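Local structure of coat protein (Sulfolobus turreted icosahedral virus, 2BBD) at residues Lys72-Val77 with Phe118-Phe123; Thr180-Val185 with Val313-Asp318; Gly208-Arg213 with Asp282-His287. The protein forms the major building unit of an archaeal virus capsid, as a double jelly-roll coat protein probably related to those of bacterial and eukaryotic viruses. All coordinates share one frame; numbering follows the deposited sequence.

Interaction 1. Residues Lys72-Val77 with Phe118-Phe123; sequences KTLYSV and FDLARF
The phenol of Y75 reaches across to the facing sheet and donates from OH to the backbone carbonyl O of D119, 2.8 Å away, a polar tie in a contact made otherwise of apolar side chains. The carbonyl lies at the edge of the tyrosine ring, near its plane, and is approached at a C=O...donor angle of 117° with the donor tilted modestly from the carbonyl plane. One face of the same ring receives F118, whose edge points into it: F118 CD2 sits 3.6 Å above the plane of the Y75 ring, displaced toward the rim. The result is a T-shaped pair with centroids 5.2 Å apart and planes at 75°. Y75 therefore uses a face for the aromatic partner and its hydroxyl end for the polar one.

L74 makes a second, wholly apolar patch. Its CG lies anti to the carbonyl carbon (chi1 -61°), and beyond it CD1 stands over a face of F123, 4.2 Å from the ring centroid, in a CH-pi contact. The same methyl meets L120 CD2 at 4.1 Å, the two leucine side chains crossing at about a right angle. L74 and Y75 are consecutive, yet both point toward 118-123; a classic beta bulge, in which both face L66, is consistent with that departure from strand alternation. In 118-123 an Asx turn leads into the corner at 121-122: A121 N donates to D119 OD2 at 2.8 Å. Around the patch, F64 packs edge-to-face with F118, and Y68 does so with F123.

Strands 72-78 and 108-123 belong to different sheets, and such packing of side chains between two facing sheets is the interior of a jelly-roll beta sandwich, here the N-terminal one.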
ATOM      1  N   LYS A  72      14.004  10.371   3.411  1.00 32.17           N
ATOM      2  CA  LYS A  72      13.819   8.931   3.515  1.00 30.28           C
ATOM      3  C   LYS A  72      12.350   8.512   3.476  1.00 30.66           C
ATOM      4  O   LYS A  72      11.558   8.864   4.351  1.00 30.26           O
ATOM      5  CB  LYS A  72      14.517   8.426   4.775  1.00 30.39           C
ATOM      6  CG  LYS A  72      16.000   8.799   4.781  1.00 34.97           C
ATOM      7  CD  LYS A  72      16.666   8.469   6.100  1.00 38.32           C
ATOM      8  CE  LYS A  72      18.160   8.747   6.050  1.00 41.67           C
ATOM      9  NZ  LYS A  72      18.832   8.368   7.331  1.00 43.54           N
ATOM     10  N   THR A  73      12.008   7.738   2.449  1.00 29.45           N
ATOM     11  CA  THR A  73      10.640   7.289   2.232  1.00 28.33           C
ATOM     12  C   THR A  73      10.314   5.875   2.693  1.00 28.74           C
ATOM     13  O   THR A  73      10.954   4.909   2.282  1.00 29.43           O
ATOM     14  CB  THR A  73      10.300   7.399   0.752  1.00 27.47           C
ATOM     15  OG1 THR A  73      10.588   8.733   0.318  1.00 29.94           O
ATOM     16  CG2 THR A  73       8.820   7.067   0.500  1.00 24.45           C
ATOM     17  N   LEU A  74       9.305   5.766   3.550  1.00 26.95           N
ATOM     18  CA  LEU A  74       8.850   4.477   4.061  1.00 25.19           C
ATOM     19  C   LEU A  74       7.666   3.998   3.212  1.00 25.64           C
ATOM     20  O   LEU A  74       7.529   2.814   2.927  1.00 25.71           O
ATOM     21  CB  LEU A  74       8.410   4.615   5.521  1.00 25.98           C
ATOM     22  CG  LEU A  74       9.471   5.073   6.527  1.00 25.56           C
ATOM     23  CD1 LEU A  74       8.869   5.164   7.920  1.00 21.44           C
ATOM     24  CD2 LEU A  74      10.623   4.094   6.511  1.00 26.46           C
ATOM     25  N   TYR A  75       6.817   4.940   2.817  1.00 24.16           N
ATOM     26  CA  TYR A  75       5.647   4.650   1.997  1.00 23.82           C
ATOM     27  C   TYR A  75       5.421   5.736   0.962  1.00 23.83           C
ATOM     28  O   TYR A  75       5.588   6.926   1.239  1.00 21.95           O
ATOM     29  CB  TYR A  75       4.383   4.565   2.855  1.00 24.15           C
ATOM     30  CG  TYR A  75       4.167   3.256   3.570  1.00 24.38           C
ATOM     31  CD1 TYR A  75       3.171   2.364   3.146  1.00 26.31           C
ATOM     32  CD2 TYR A  75       4.932   2.913   4.682  1.00 24.62           C
ATOM     33  CE1 TYR A  75       2.946   1.164   3.821  1.00 25.46           C
ATOM     34  CE2 TYR A  75       4.718   1.717   5.362  1.00 25.43           C
ATOM     35  CZ  TYR A  75       3.724   0.850   4.928  1.00 24.34           C
ATOM     36  OH  TYR A  75       3.509  -0.319   5.612  1.00 26.37           O
ATOM     37  N   SER A  76       5.033   5.302  -0.231  1.00 22.13           N
ATOM     38  CA  SER A  76       4.701   6.180  -1.338  1.00 23.55           C
ATOM     39  C   SER A  76       3.672   5.352  -2.112  1.00 23.03           C
ATOM     40  O   SER A  76       4.018   4.542  -2.971  1.00 24.79           O
ATOM     41  CB  SER A  76       5.926   6.467  -2.202  1.00 24.36           C
ATOM     42  OG  SER A  76       5.596   7.416  -3.199  1.00 27.25           O
ATOM     43  N   VAL A  77       2.405   5.546  -1.775  1.00 22.92           N
ATOM     44  CA  VAL A  77       1.317   4.794  -2.387  1.00 21.96           C
ATOM     45  C   VAL A  77       0.077   5.662  -2.563  1.00 22.11           C
ATOM     46  O   VAL A  77      -0.123   6.646  -1.847  1.00 22.71           O
ATOM     47  CB  VAL A  77       0.915   3.600  -1.495  1.00 21.18           C
ATOM     48  CG1 VAL A  77       2.094   2.656  -1.285  1.00 20.52           C
ATOM     49  CG2 VAL A  77       0.428   4.120  -0.147  1.00 20.81           C
ATOM     50  N   PHE A 118      -0.470   1.852   8.148  1.00 25.12           N
ATOM     51  CA  PHE A 118       0.904   1.801   7.691  1.00 22.07           C
ATOM     52  C   PHE A 118       1.674   0.952   8.696  1.00 24.78           C
ATOM     53  O   PHE A 118       1.764   1.283   9.883  1.00 23.39           O
ATOM     54  CB  PHE A 118       1.516   3.209   7.626  1.00 22.29           C
ATOM     55  CG  PHE A 118       0.759   4.163   6.743  1.00 21.62           C
ATOM     56  CD1 PHE A 118      -0.448   4.715   7.161  1.00 22.37           C
ATOM     57  CD2 PHE A 118       1.228   4.467   5.470  1.00 20.69           C
ATOM     58  CE1 PHE A 118      -1.186   5.556   6.320  1.00 23.15           C
ATOM     59  CE2 PHE A 118       0.510   5.301   4.620  1.00 20.69           C
ATOM     60  CZ  PHE A 118      -0.704   5.847   5.045  1.00 22.85           C
ATOM     61  N   ASP A 119       2.203  -0.164   8.223  1.00 23.67           N
ATOM     62  CA  ASP A 119       2.973  -1.042   9.078  1.00 25.23           C
ATOM     63  C   ASP A 119       4.416  -0.548   9.002  1.00 25.22           C
ATOM     64  O   ASP A 119       5.018  -0.545   7.938  1.00 26.57           O
ATOM     65  CB  ASP A 119       2.846  -2.481   8.577  1.00 25.35           C
ATOM     66  CG  ASP A 119       3.584  -3.478   9.450  1.00 28.37           C
ATOM     67  OD1 ASP A 119       3.398  -4.689   9.219  1.00 34.83           O
ATOM     68  OD2 ASP A 119       4.348  -3.065  10.353  1.00 28.16           O
ATOM     69  N   LEU A 120       4.951  -0.096  10.130  1.00 27.67           N
ATOM     70  CA  LEU A 120       6.323   0.395  10.173  1.00 29.41           C
ATOM     71  C   LEU A 120       7.253  -0.591  10.861  1.00 30.02           C
ATOM     72  O   LEU A 120       8.314  -0.198  11.332  1.00 32.84           O
ATOM     73  CB  LEU A 120       6.407   1.731  10.915  1.00 31.33           C
ATOM     74  CG  LEU A 120       5.901   3.002  10.229  1.00 33.52           C
ATOM     75  CD1 LEU A 120       4.395   2.956  10.099  1.00 35.05           C
ATOM     76  CD2 LEU A 120       6.328   4.211  11.042  1.00 32.23           C
ATOM     77  N   ALA A 121       6.857  -1.859  10.922  1.00 30.28           N
ATOM     78  CA  ALA A 121       7.674  -2.871  11.587  1.00 30.03           C
ATOM     79  C   ALA A 121       7.888  -2.347  13.009  1.00 30.40           C
ATOM     80  O   ALA A 121       6.934  -2.253  13.788  1.00 32.15           O
ATOM     81  CB  ALA A 121       9.005  -3.033  10.852  1.00 27.96           C
ATOM     82  N   ARG A 122       9.124  -2.020  13.362  1.00 28.27           N
ATOM     83  CA  ARG A 122       9.375  -1.443  14.681  1.00 29.63           C
ATOM     84  C   ARG A 122      10.379  -0.325  14.469  1.00 27.48           C
ATOM     85  O   ARG A 122      11.558  -0.453  14.769  1.00 29.38           O
ATOM     86  CB  ARG A 122       9.908  -2.482  15.669  1.00 30.76           C
ATOM     87  CG  ARG A 122       9.596  -2.097  17.107  1.00 35.69           C
ATOM     88  CD  ARG A 122      10.135  -3.093  18.112  1.00 36.79           C
ATOM     89  NE  ARG A 122      11.592  -3.149  18.086  1.00 35.71           N
ATOM     90  CZ  ARG A 122      12.320  -3.836  18.961  1.00 38.38           C
ATOM     91  NH1 ARG A 122      11.722  -4.526  19.932  1.00 35.82           N
ATOM     92  NH2 ARG A 122      13.643  -3.830  18.869  1.00 32.72           N
ATOM     93  N   PHE A 123       9.873   0.774  13.918  1.00 27.06           N
ATOM     94  CA  PHE A 123      10.651   1.959  13.585  1.00 25.44           C
ATOM     95  C   PHE A 123      11.201   2.694  14.808  1.00 26.45           C
ATOM     96  O   PHE A 123      10.456   3.036  15.726  1.00 28.40           O
ATOM     97  CB  PHE A 123       9.766   2.897  12.766  1.00 23.65           C
ATOM     98  CG  PHE A 123      10.511   3.982  12.066  1.00 22.47           C
ATOM     99  CD1 PHE A 123      11.307   3.695  10.967  1.00 23.00           C
ATOM    100  CD2 PHE A 123      10.413   5.301  12.504  1.00 23.72           C
ATOM    101  CE1 PHE A 123      12.004   4.712  10.304  1.00 24.55           C
ATOM    102  CE2 PHE A 123      11.102   6.326  11.851  1.00 23.95           C
ATOM    103  CZ  PHE A 123      11.899   6.031  10.747  1.00 23.48           C
TER

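Interaction 2. Residues Thr180-Val185 with Val313-Asp318; sequences TVLPKV and VLPYYD
P315 meets T180 through its ring, CG lying 3.9 Å from T180 CG2, while P315 CB sits over the centre of one face of the Y316 ring, 4.3 Å above its plane. At the edge of the next aromatic, Y317, D318 OD2 lies in the ring plane, itself bonded to H287 NE2. T180 O also approaches P315 CD closely, at 3.0 Å, and accepts from a water that in turn accepts from Y316 N, bridging the two segments.

Within the sheet, L182 and V313 form an antiparallel hydrogen-bonded pair: L182 N donates to V313 O at 2.9 Å, and V313 N to L182 O at 2.8 Å. Beyond this pair V181 CG2 touches L314 CD2 at 3.8 Å, the side chains running side by side. In K184, chi1 of -172° sets CG anti to the backbone N, and the extended chain beyond carries CD alongside V313 CG2.

T180 OG1 is bonded to P177 O, and Y316 OH to D173 and M176. The pair thus ends two strands of the mixed sheet, 303-313 and 182-193, the latter also flanked by strand 72-78; a short turn through P315 then leads into helix 317-321, with Y316 at its N-cap.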
ATOM      1  N   THR A 180      17.247  -3.431  12.923  1.00 33.30           N
ATOM      2  CA  THR A 180      16.199  -2.623  12.323  1.00 31.52           C
ATOM      3  C   THR A 180      15.736  -3.078  10.936  1.00 31.95           C
ATOM      4  O   THR A 180      16.544  -3.298  10.031  1.00 30.28           O
ATOM      5  CB  THR A 180      16.634  -1.140  12.221  1.00 31.79           C
ATOM      6  OG1 THR A 180      16.726  -0.576  13.537  1.00 28.52           O
ATOM      7  CG2 THR A 180      15.621  -0.334  11.391  1.00 31.06           C
ATOM      8  N   VAL A 181      14.420  -3.213  10.792  1.00 29.95           N
ATOM      9  CA  VAL A 181      13.806  -3.570   9.524  1.00 29.96           C
ATOM     10  C   VAL A 181      12.985  -2.348   9.104  1.00 29.07           C
ATOM     11  O   VAL A 181      12.033  -1.967   9.785  1.00 29.45           O
ATOM     12  CB  VAL A 181      12.856  -4.789   9.651  1.00 29.31           C
ATOM     13  CG1 VAL A 181      12.220  -5.087   8.301  1.00 30.63           C
ATOM     14  CG2 VAL A 181      13.626  -6.006  10.145  1.00 28.94           C
ATOM     15  N   LEU A 182      13.367  -1.735   7.990  1.00 28.67           N
ATOM     16  CA  LEU A 182      12.675  -0.556   7.474  1.00 29.13           C
ATOM     17  C   LEU A 182      11.729  -0.878   6.318  1.00 30.35           C
ATOM     18  O   LEU A 182      12.160  -1.356   5.270  1.00 28.93           O
ATOM     19  CB  LEU A 182      13.687   0.479   6.976  1.00 30.41           C
ATOM     20  CG  LEU A 182      14.659   1.090   7.984  1.00 31.03           C
ATOM     21  CD1 LEU A 182      15.570   2.083   7.273  1.00 31.19           C
ATOM     22  CD2 LEU A 182      13.873   1.774   9.092  1.00 29.97           C
ATOM     23  N   PRO A 183      10.426  -0.621   6.495  1.00 30.72           N
ATOM     24  CA  PRO A 183       9.499  -0.907   5.402  1.00 29.88           C
ATOM     25  C   PRO A 183       9.777   0.034   4.233  1.00 29.55           C
ATOM     26  O   PRO A 183      10.192   1.176   4.435  1.00 28.58           O
ATOM     27  CB  PRO A 183       8.130  -0.670   6.041  1.00 29.93           C
ATOM     28  CG  PRO A 183       8.423   0.387   7.070  1.00 32.18           C
ATOM     29  CD  PRO A 183       9.710  -0.108   7.675  1.00 29.79           C
ATOM     30  N   LYS A 184       9.596  -0.472   3.017  1.00 28.63           N
ATOM     31  CA  LYS A 184       9.791   0.308   1.797  1.00 27.16           C
ATOM     32  C   LYS A 184       8.634  -0.074   0.868  1.00 26.79           C
ATOM     33  O   LYS A 184       8.795  -0.843  -0.081  1.00 27.28           O
ATOM     34  CB  LYS A 184      11.129  -0.032   1.146  1.00 26.72           C
ATOM     35  CG  LYS A 184      11.487   0.872  -0.029  1.00 27.90           C
ATOM     36  CD  LYS A 184      12.753   0.394  -0.711  1.00 30.21           C
ATOM     37  CE  LYS A 184      13.188   1.334  -1.825  1.00 33.57           C
ATOM     38  NZ  LYS A 184      13.605   2.670  -1.302  1.00 36.36           N
ATOM     39  N   VAL A 185       7.461   0.469   1.173  1.00 25.67           N
ATOM     40  CA  VAL A 185       6.235   0.198   0.429  1.00 23.92           C
ATOM     41  C   VAL A 185       6.001   1.273  -0.622  1.00 23.80           C
ATOM     42  O   VAL A 185       5.544   2.371  -0.316  1.00 21.38           O
ATOM     43  CB  VAL A 185       5.056   0.133   1.411  1.00 22.63           C
ATOM     44  CG1 VAL A 185       3.772  -0.228   0.686  1.00 20.30           C
ATOM     45  CG2 VAL A 185       5.374  -0.887   2.509  1.00 19.87           C
ATOM     46  N   VAL A 313      13.790  -3.077   3.867  1.00 30.77           N
ATOM     47  CA  VAL A 313      15.231  -3.001   3.718  1.00 30.37           C
ATOM     48  C   VAL A 313      15.879  -3.058   5.087  1.00 31.05           C
ATOM     49  O   VAL A 313      15.331  -2.537   6.063  1.00 31.18           O
ATOM     50  CB  VAL A 313      15.654  -1.670   3.047  1.00 30.32           C
ATOM     51  CG1 VAL A 313      17.175  -1.539   3.050  1.00 31.09           C
ATOM     52  CG2 VAL A 313      15.123  -1.604   1.633  1.00 29.80           C
ATOM     53  N   LEU A 314      17.039  -3.704   5.154  1.00 30.87           N
ATOM     54  CA  LEU A 314      17.797  -3.798   6.400  1.00 33.09           C
ATOM     55  C   LEU A 314      18.916  -2.777   6.272  1.00 32.10           C
ATOM     56  O   LEU A 314      19.830  -2.947   5.467  1.00 31.92           O
ATOM     57  CB  LEU A 314      18.403  -5.188   6.575  1.00 31.31           C
ATOM     58  CG  LEU A 314      17.459  -6.385   6.485  1.00 34.83           C
ATOM     59  CD1 LEU A 314      18.211  -7.618   6.975  1.00 37.33           C
ATOM     60  CD2 LEU A 314      16.219  -6.161   7.329  1.00 34.87           C
ATOM     61  N   PRO A 315      18.855  -1.696   7.057  1.00 31.36           N
ATOM     62  CA  PRO A 315      19.896  -0.667   6.983  1.00 32.43           C
ATOM     63  C   PRO A 315      21.304  -1.183   7.293  1.00 32.32           C
ATOM     64  O   PRO A 315      22.289  -0.602   6.854  1.00 34.81           O
ATOM     65  CB  PRO A 315      19.406   0.388   7.975  1.00 30.60           C
ATOM     66  CG  PRO A 315      18.663  -0.424   8.990  1.00 31.83           C
ATOM     67  CD  PRO A 315      17.891  -1.400   8.132  1.00 29.89           C
ATOM     68  N   TYR A 316      21.387  -2.285   8.028  1.00 32.91           N
ATOM     69  CA  TYR A 316      22.667  -2.881   8.397  1.00 35.96           C
ATOM     70  C   TYR A 316      22.732  -4.323   7.894  1.00 38.40           C
ATOM     71  O   TYR A 316      23.288  -5.203   8.557  1.00 38.64           O
ATOM     72  CB  TYR A 316      22.833  -2.853   9.920  1.00 35.02           C
ATOM     73  CG  TYR A 316      22.668  -1.468  10.498  1.00 35.61           C
ATOM     74  CD1 TYR A 316      21.602  -1.167  11.350  1.00 33.95           C
ATOM     75  CD2 TYR A 316      23.542  -0.441  10.149  1.00 34.79           C
ATOM     76  CE1 TYR A 316      21.412   0.127  11.834  1.00 33.59           C
ATOM     77  CE2 TYR A 316      23.360   0.854  10.627  1.00 35.29           C
ATOM     78  CZ  TYR A 316      22.293   1.130  11.466  1.00 34.71           C
ATOM     79  OH  TYR A 316      22.109   2.416  11.919  1.00 36.38           O
ATOM     80  N   TYR A 317      22.145  -4.545   6.720  1.00 39.39           N
ATOM     81  CA  TYR A 317      22.093  -5.857   6.077  1.00 40.05           C
ATOM     82  C   TYR A 317      23.407  -6.634   6.208  1.00 40.09           C
ATOM     83  O   TYR A 317      23.443  -7.718   6.781  1.00 37.43           O
ATOM     84  CB  TYR A 317      21.763  -5.675   4.594  1.00 41.21           C
ATOM     85  CG  TYR A 317      21.556  -6.969   3.840  1.00 43.95           C
ATOM     86  CD1 TYR A 317      20.328  -7.628   3.875  1.00 45.04           C
ATOM     87  CD2 TYR A 317      22.589  -7.534   3.088  1.00 44.96           C
ATOM     88  CE1 TYR A 317      20.131  -8.814   3.177  1.00 44.63           C
ATOM     89  CE2 TYR A 317      22.401  -8.724   2.388  1.00 43.90           C
ATOM     90  CZ  TYR A 317      21.170  -9.355   2.438  1.00 43.61           C
ATOM     91  OH  TYR A 317      20.969 -10.524   1.748  1.00 43.52           O
ATOM     92  N   ASP A 318      24.475  -6.060   5.664  1.00 42.35           N
ATOM     93  CA  ASP A 318      25.800  -6.673   5.691  1.00 46.26           C
ATOM     94  C   ASP A 318      26.230  -7.136   7.081  1.00 47.34           C
ATOM     95  O   ASP A 318      26.492  -8.322   7.283  1.00 48.88           O
ATOM     96  CB  ASP A 318      26.825  -5.699   5.105  1.00 46.15           C
ATOM     97  CG  ASP A 318      26.594  -5.447   3.629  1.00 48.02           C
ATOM     98  OD1 ASP A 318      27.123  -4.453   3.092  1.00 49.40           O
ATOM     99  OD2 ASP A 318      25.880  -6.256   2.999  1.00 51.20           O
TER
HETATM  100  O   HOH W   1      19.337  -3.723   9.844  1.00 29.47           O

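Interaction 3. Residues Gly208-Arg213 with Asp282-His287; sequences GQIYKR and DLDLTH
Backbone pairing of two antiparallel strands joins G208-R213 to D282-H287 at one edge of the large mixed sheet, in the C-terminal jelly roll, where strand 270-284 is outermost and 210-219 its neighbour. Y211 and L283 are a hydrogen-bonded pair, with Y211 N donating to L283 O at 2.7 Å and L283 N to Y211 O at 3.0 Å. I210 and D284 are the adjacent non-hydrogen-bonded pair. The ladder goes on past the strand ends: L285 N donates to Q209 O, and G208 N to L285 O at 2.8 Å. At the positive phi of G208 (97°) a CB would be jammed against the carbonyl O of the preceding residue.

On the face of Y211 and L283 their CB atoms meet at 4.0 Å. From beyond the strand L285 CD1 adds a contact to Y211 CE2 at 3.8 Å, while Y211 OH bonds to Q206 O. I210 CG2 rests on D282 CB, and T286 brings OG1 to 3.5 Å from I210 CG1. A water donates to both K212 O and D282 OD1; D282 OD2 bonds to Y312.

D284 CG, anti to the backbone N (chi1 176°), carries the carboxylate of an Asx turn. OD2 is bonded to Y317 OH, while OD1 is gripped twice by T286, from the backbone N at 2.8 Å, nearly head-on to the C-O bond, and from OG1 at 2.7 Å on the syn side.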
ATOM      1  N   GLY A 208      18.034  -3.789  -4.153  1.00 30.97           N
ATOM      2  CA  GLY A 208      18.241  -2.909  -3.017  1.00 32.30           C
ATOM      3  C   GLY A 208      17.163  -3.037  -1.956  1.00 33.24           C
ATOM      4  O   GLY A 208      17.120  -2.262  -0.998  1.00 34.45           O
ATOM      5  N   GLN A 209      16.279  -4.011  -2.127  1.00 32.75           N
ATOM      6  CA  GLN A 209      15.212  -4.228  -1.163  1.00 31.53           C
ATOM      7  C   GLN A 209      14.797  -5.694  -1.168  1.00 31.59           C
ATOM      8  O   GLN A 209      15.165  -6.455  -2.064  1.00 31.85           O
ATOM      9  CB  GLN A 209      14.001  -3.338  -1.490  1.00 29.73           C
ATOM     10  CG  GLN A 209      13.383  -3.604  -2.855  1.00 27.63           C
ATOM     11  CD  GLN A 209      12.276  -2.614  -3.220  1.00 31.16           C
ATOM     12  OE1 GLN A 209      11.091  -2.894  -3.042  1.00 30.68           O
ATOM     13  NE2 GLN A 209      12.669  -1.445  -3.729  1.00 29.51           N
ATOM     14  N   ILE A 210      14.035  -6.077  -0.151  1.00 31.59           N
ATOM     15  CA  ILE A 210      13.544  -7.435  -0.013  1.00 30.13           C
ATOM     16  C   ILE A 210      12.037  -7.374  -0.265  1.00 31.80           C
ATOM     17  O   ILE A 210      11.315  -6.677   0.450  1.00 31.30           O
ATOM     18  CB  ILE A 210      13.845  -7.960   1.408  1.00 30.27           C
ATOM     19  CG1 ILE A 210      15.364  -7.938   1.640  1.00 29.44           C
ATOM     20  CG2 ILE A 210      13.307  -9.370   1.581  1.00 29.17           C
ATOM     21  CD1 ILE A 210      15.784  -8.116   3.080  1.00 27.44           C
ATOM     22  N   TYR A 211      11.578  -8.089  -1.297  1.00 31.70           N
ATOM     23  CA  TYR A 211      10.163  -8.113  -1.682  1.00 30.40           C
ATOM     24  C   TYR A 211       9.349  -9.160  -0.941  1.00 32.23           C
ATOM     25  O   TYR A 211       9.653 -10.353  -0.980  1.00 31.61           O
ATOM     26  CB  TYR A 211      10.039  -8.350  -3.190  1.00 28.29           C
ATOM     27  CG  TYR A 211      10.546  -7.199  -4.025  1.00 27.81           C
ATOM     28  CD1 TYR A 211       9.663  -6.295  -4.615  1.00 27.46           C
ATOM     29  CD2 TYR A 211      11.916  -6.992  -4.203  1.00 29.22           C
ATOM     30  CE1 TYR A 211      10.130  -5.214  -5.360  1.00 25.49           C
ATOM     31  CE2 TYR A 211      12.390  -5.914  -4.947  1.00 24.85           C
ATOM     32  CZ  TYR A 211      11.492  -5.031  -5.516  1.00 27.41           C
ATOM     33  OH  TYR A 211      11.964  -3.950  -6.226  1.00 30.67           O
ATOM     34  N   LYS A 212       8.305  -8.709  -0.260  1.00 32.49           N
ATOM     35  CA  LYS A 212       7.454  -9.625   0.475  1.00 33.87           C
ATOM     36  C   LYS A 212       6.237  -9.966  -0.384  1.00 33.17           C
ATOM     37  O   LYS A 212       5.960 -11.133  -0.646  1.00 33.63           O
ATOM     38  CB  LYS A 212       7.026  -8.999   1.806  1.00 33.72           C
ATOM     39  CG  LYS A 212       6.115  -9.885   2.628  1.00 37.83           C
ATOM     40  CD  LYS A 212       5.773  -9.242   3.968  1.00 42.73           C
ATOM     41  CE  LYS A 212       4.774 -10.086   4.739  1.00 46.04           C
ATOM     42  NZ  LYS A 212       4.260  -9.386   5.955  1.00 49.32           N
ATOM     43  N   ARG A 213       5.505  -8.951  -0.826  1.00 31.19           N
ATOM     44  CA  ARG A 213       4.347  -9.209  -1.665  1.00 30.82           C
ATOM     45  C   ARG A 213       4.078  -8.065  -2.625  1.00 29.96           C
ATOM     46  O   ARG A 213       4.451  -6.914  -2.372  1.00 28.25           O
ATOM     47  CB  ARG A 213       3.108  -9.487  -0.812  1.00 31.22           C
ATOM     48  CG  ARG A 213       2.634  -8.321   0.016  1.00 33.12           C
ATOM     49  CD  ARG A 213       1.531  -8.762   0.945  1.00 33.57           C
ATOM     50  NE  ARG A 213       1.966  -9.902   1.745  1.00 38.46           N
ATOM     51  CZ  ARG A 213       1.495 -10.192   2.953  1.00 43.51           C
ATOM     52  NH1 ARG A 213       0.567  -9.423   3.509  1.00 44.25           N
ATOM     53  NH2 ARG A 213       1.961 -11.247   3.612  1.00 46.70           N
ATOM     54  N   ASP A 282      11.091 -14.599   1.479  1.00 37.52           N
ATOM     55  CA  ASP A 282      10.819 -13.444   0.634  1.00 35.81           C
ATOM     56  C   ASP A 282      11.898 -13.306  -0.422  1.00 36.58           C
ATOM     57  O   ASP A 282      12.988 -13.859  -0.288  1.00 37.20           O
ATOM     58  CB  ASP A 282      10.767 -12.157   1.460  1.00 36.29           C
ATOM     59  CG  ASP A 282       9.718 -12.200   2.545  1.00 34.08           C
ATOM     60  OD1 ASP A 282       8.595 -12.677   2.279  1.00 34.03           O
ATOM     61  OD2 ASP A 282      10.018 -11.743   3.666  1.00 36.83           O
ATOM     62  N   LEU A 283      11.590 -12.552  -1.468  1.00 35.86           N
ATOM     63  CA  LEU A 283      12.525 -12.331  -2.557  1.00 35.15           C
ATOM     64  C   LEU A 283      13.528 -11.249  -2.165  1.00 35.16           C
ATOM     65  O   LEU A 283      13.225 -10.055  -2.217  1.00 33.66           O
ATOM     66  CB  LEU A 283      11.762 -11.907  -3.812  1.00 34.22           C
ATOM     67  CG  LEU A 283      12.586 -11.760  -5.085  1.00 34.80           C
ATOM     68  CD1 LEU A 283      13.276 -13.087  -5.389  1.00 35.11           C
ATOM     69  CD2 LEU A 283      11.682 -11.347  -6.237  1.00 34.02           C
ATOM     70  N   ASP A 284      14.728 -11.672  -1.782  1.00 35.46           N
ATOM     71  CA  ASP A 284      15.769 -10.743  -1.359  1.00 35.64           C
ATOM     72  C   ASP A 284      16.655 -10.273  -2.501  1.00 36.08           C
ATOM     73  O   ASP A 284      17.518 -11.007  -2.979  1.00 38.76           O
ATOM     74  CB  ASP A 284      16.625 -11.395  -0.269  1.00 37.54           C
ATOM     75  CG  ASP A 284      17.791 -10.523   0.171  1.00 37.81           C
ATOM     76  OD1 ASP A 284      17.923  -9.384  -0.324  1.00 40.42           O
ATOM     77  OD2 ASP A 284      18.581 -10.981   1.022  1.00 39.52           O
ATOM     78  N   LEU A 285      16.452  -9.033  -2.925  1.00 35.00           N
ATOM     79  CA  LEU A 285      17.240  -8.476  -4.008  1.00 34.70           C
ATOM     80  C   LEU A 285      18.171  -7.373  -3.514  1.00 34.91           C
ATOM     81  O   LEU A 285      18.592  -6.518  -4.295  1.00 32.89           O
ATOM     82  CB  LEU A 285      16.316  -7.924  -5.092  1.00 34.70           C
ATOM     83  CG  LEU A 285      15.322  -8.907  -5.723  1.00 35.29           C
ATOM     84  CD1 LEU A 285      14.657  -8.221  -6.907  1.00 35.95           C
ATOM     85  CD2 LEU A 285      16.027 -10.186  -6.187  1.00 33.26           C
ATOM     86  N   THR A 286      18.497  -7.402  -2.222  1.00 36.09           N
ATOM     87  CA  THR A 286      19.363  -6.384  -1.628  1.00 37.68           C
ATOM     88  C   THR A 286      20.629  -6.097  -2.432  1.00 39.12           C
ATOM     89  O   THR A 286      20.979  -4.938  -2.649  1.00 39.93           O
ATOM     90  CB  THR A 286      19.778  -6.764  -0.194  1.00 38.04           C
ATOM     91  OG1 THR A 286      18.607  -6.989   0.599  1.00 39.23           O
ATOM     92  CG2 THR A 286      20.591  -5.640   0.441  1.00 37.45           C
ATOM     93  N   HIS A 287      21.318  -7.140  -2.879  1.00 41.09           N
ATOM     94  CA  HIS A 287      22.540  -6.943  -3.651  1.00 42.07           C
ATOM     95  C   HIS A 287      22.454  -7.510  -5.068  1.00 41.91           C
ATOM     96  O   HIS A 287      23.472  -7.710  -5.732  1.00 43.78           O
ATOM     97  CB  HIS A 287      23.733  -7.558  -2.911  1.00 42.43           C
ATOM     98  CG  HIS A 287      24.086  -6.851  -1.636  1.00 43.02           C
ATOM     99  ND1 HIS A 287      24.467  -5.527  -1.600  1.00 42.45           N
ATOM    100  CD2 HIS A 287      24.131  -7.290  -0.355  1.00 43.15           C
ATOM    101  CE1 HIS A 287      24.732  -5.180  -0.353  1.00 43.25           C
ATOM    102  NE2 HIS A 287      24.537  -6.231   0.423  1.00 43.95           N
TER
HETATM  103  O   HOH W   2       6.697 -13.290   0.537  1.00 42.92           O

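How the interactions relate
All three contacts reach the large mixed sheet that runs through both jelly rolls; interaction 1 also joins it to the facing sheet. Interaction 1 closes first along the chain; interaction 2 then opens, and interaction 3 falls within its long intervening segment. Interactions 1 and 2 have centres 11 Å apart and touch where strands 72-78 and 182-193 run parallel, with probable hydrogen bonds from V185 N to L74 O and from S76 N to V185 O. This seam joins the two rolls. Interactions 2 and 3, centres 10 Å apart, meet through Y317 with D284 and D318 with H287, tying helix 317-321 to the sheet edge. Interactions 1 and 3 do not touch: centres about 15 Å apart, nearest atoms about 6 Å.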